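Local coordinates for aldehyde dehydrogenase family protein (Pseudomonas syringae pv. tomato, PDB 6X9L) that oxidises long-chain aliphatic aldehydes, probably with NAD+ as the electron acceptor, and binds octanal, at residues F194-L197 with V198-G202. The protein carries 1 engineered substitution. Residues are numbered along the deposited sequence; the frame is centred on the assembly and turned at random.
Sequences FAQL and VHDAG
V198 lays its CG1 methyl over one face of the F194 ring, one turn back along the same helix. The methyl sits 3.9 Å from the ring centroid, a CH-pi contact displaced toward the rim, where CZ of F194 is the nearest ring atom. With chi1 of F194 at 173°, CG lies anti to the backbone N and the ring leans along the helix toward V198. On the outer side, Q196 NE2 donates to D200 OD1 at 3.2 Å. The bond is bent, 140° at the hydrogen: D200 OD1 lies in the plane of the amide, yet the amide nitrogen comes from above the carboxylate plane. A bend at chi2 (57°) turns the Q196 amide toward D200. Behind these side chains run the i to i+4 backbone bonds, from V198 N to F194 O (3.0 Å) through to A201 N on L197 O (2.9 Å).

Further out, D200 OD2 makes a salt bridge to R92, which probably steadies the carboxylate, and W25 NE1 donates a hydrogen bond to Q196 OE1. F194 packs against helix 161-174 and meets F208 edge-to-face, while L197 rests on helix 75-91. G202, at positive phi, ends the helix in a Schellman motif, its N hydrogen-bonded to H199 O and weakly to V198 O. This is the C-terminal end of the helix in a beta-alpha-beta crossover from strand 178-182 to strand 208-210, part of the Rossmann-like NAD-binding domain of aldehyde dehydrogenases.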
ATOM      1  N   PHE A 194     -21.591  15.824 -11.739  1.00 46.20           N
ATOM      2  CA  PHE A 194     -20.188  16.121 -11.462  1.00 45.86           C
ATOM      3  C   PHE A 194     -19.324  16.037 -12.719  1.00 45.23           C
ATOM      4  O   PHE A 194     -18.441  16.877 -12.928  1.00 45.21           O
ATOM      5  CB  PHE A 194     -19.658  15.171 -10.395  1.00 45.73           C
ATOM      6  CG  PHE A 194     -18.183  15.290 -10.176  1.00 45.49           C
ATOM      7  CD1 PHE A 194     -17.664  16.340  -9.431  1.00 46.24           C
ATOM      8  CD2 PHE A 194     -17.314  14.366 -10.733  1.00 44.69           C
ATOM      9  CE1 PHE A 194     -16.314  16.446  -9.234  1.00 46.37           C
ATOM     10  CE2 PHE A 194     -15.959  14.467 -10.543  1.00 44.63           C
ATOM     11  CZ  PHE A 194     -15.452  15.500  -9.794  1.00 45.53           C
ATOM     12  N   ALA A 195     -19.541  15.017 -13.555  1.00 49.73           N
ATOM     13  CA  ALA A 195     -18.796  14.914 -14.808  1.00 49.33           C
ATOM     14  C   ALA A 195     -19.042  16.139 -15.680  1.00 49.65           C
ATOM     15  O   ALA A 195     -18.098  16.743 -16.207  1.00 49.47           O
ATOM     16  CB  ALA A 195     -19.178  13.637 -15.556  1.00 49.25           C
ATOM     17  N   GLN A 196     -20.317  16.524 -15.836  1.00 49.38           N
ATOM     18  CA  GLN A 196     -20.648  17.746 -16.561  1.00 49.61           C
ATOM     19  C   GLN A 196     -19.899  18.936 -15.986  1.00 49.70           C
ATOM     20  O   GLN A 196     -19.466  19.827 -16.726  1.00 49.75           O
ATOM     21  CB  GLN A 196     -22.150  17.997 -16.492  1.00 50.17           C
ATOM     22  CG  GLN A 196     -22.612  19.110 -17.402  1.00 50.61           C
ATOM     23  CD  GLN A 196     -22.221  18.846 -18.833  1.00 50.47           C
ATOM     24  OE1 GLN A 196     -22.602  17.818 -19.410  1.00 50.51           O
ATOM     25  NE2 GLN A 196     -21.435  19.761 -19.415  1.00 50.36           N
ATOM     26  N   LEU A 197     -19.732  18.948 -14.659  1.00 39.54           N
ATOM     27  CA  LEU A 197     -19.116  20.066 -13.954  1.00 39.93           C
ATOM     28  C   LEU A 197     -17.624  20.176 -14.260  1.00 39.62           C
ATOM     29  O   LEU A 197     -17.117  21.281 -14.503  1.00 39.98           O
ATOM     30  CB  LEU A 197     -19.350  19.912 -12.445  1.00 40.43           C
ATOM     31  CG  LEU A 197     -18.898  21.051 -11.527  1.00 41.15           C
ATOM     32  CD1 LEU A 197     -19.896  21.243 -10.396  1.00 41.95           C
ATOM     33  CD2 LEU A 197     -17.517  20.774 -10.981  1.00 41.04           C
ATOM     34  N   VAL A 198     -16.887  19.054 -14.213  1.00 36.51           N
ATOM     35  CA  VAL A 198     -15.469  19.132 -14.577  1.00 36.36           C
ATOM     36  C   VAL A 198     -15.323  19.466 -16.060  1.00 36.27           C
ATOM     37  O   VAL A 198     -14.384  20.166 -16.451  1.00 36.58           O
ATOM     38  CB  VAL A 198     -14.679  17.851 -14.206  1.00 35.99           C
ATOM     39  CG1 VAL A 198     -14.954  17.406 -12.737  1.00 36.16           C
ATOM     40  CG2 VAL A 198     -14.938  16.726 -15.190  1.00 35.44           C
ATOM     41  N   HIS A 199     -16.245  19.007 -16.904  1.00 44.37           N
ATOM     42  CA  HIS A 199     -16.212  19.415 -18.305  1.00 44.50           C
ATOM     43  C   HIS A 199     -16.299  20.933 -18.433  1.00 44.89           C
ATOM     44  O   HIS A 199     -15.455  21.568 -19.082  1.00 45.00           O
ATOM     45  CB  HIS A 199     -17.352  18.761 -19.079  1.00 44.63           C
ATOM     46  CG  HIS A 199     -17.416  19.194 -20.509  1.00 44.97           C
ATOM     47  ND1 HIS A 199     -16.518  18.748 -21.457  1.00 44.93           N
ATOM     48  CD2 HIS A 199     -18.245  20.053 -21.147  1.00 45.37           C
ATOM     49  CE1 HIS A 199     -16.802  19.300 -22.621  1.00 45.28           C
ATOM     50  NE2 HIS A 199     -17.842  20.100 -22.461  1.00 45.53           N
ATOM     51  N   ASP A 200     -17.328  21.526 -17.819  1.00 50.00           N
ATOM     52  CA  ASP A 200     -17.521  22.970 -17.861  1.00 50.48           C
ATOM     53  C   ASP A 200     -16.375  23.722 -17.191  1.00 50.82           C
ATOM     54  O   ASP A 200     -16.058  24.849 -17.583  1.00 51.20           O
ATOM     55  CB  ASP A 200     -18.857  23.318 -17.206  1.00 50.87           C
ATOM     56  CG  ASP A 200     -20.052  22.832 -18.013  1.00 50.99           C
ATOM     57  OD1 ASP A 200     -19.894  22.562 -19.223  1.00 50.92           O
ATOM     58  OD2 ASP A 200     -21.161  22.733 -17.449  1.00 51.32           O
ATOM     59  N   ALA A 201     -15.726  23.114 -16.199  1.00 57.37           N
ATOM     60  CA  ALA A 201     -14.623  23.764 -15.503  1.00 57.88           C
ATOM     61  C   ALA A 201     -13.352  23.852 -16.343  1.00 57.74           C
ATOM     62  O   ALA A 201     -12.445  24.608 -15.976  1.00 58.26           O
ATOM     63  CB  ALA A 201     -14.335  23.029 -14.185  1.00 57.97           C
ATOM     64  N   GLY A 202     -13.255  23.097 -17.434  1.00 55.58           N
ATOM     65  CA  GLY A 202     -12.109  23.162 -18.322  1.00 55.60           C
ATOM     66  C   GLY A 202     -11.080  22.050 -18.202  1.00 55.38           C
ATOM     67  O   GLY A 202      -9.913  22.274 -18.539  1.00 55.73           O
TER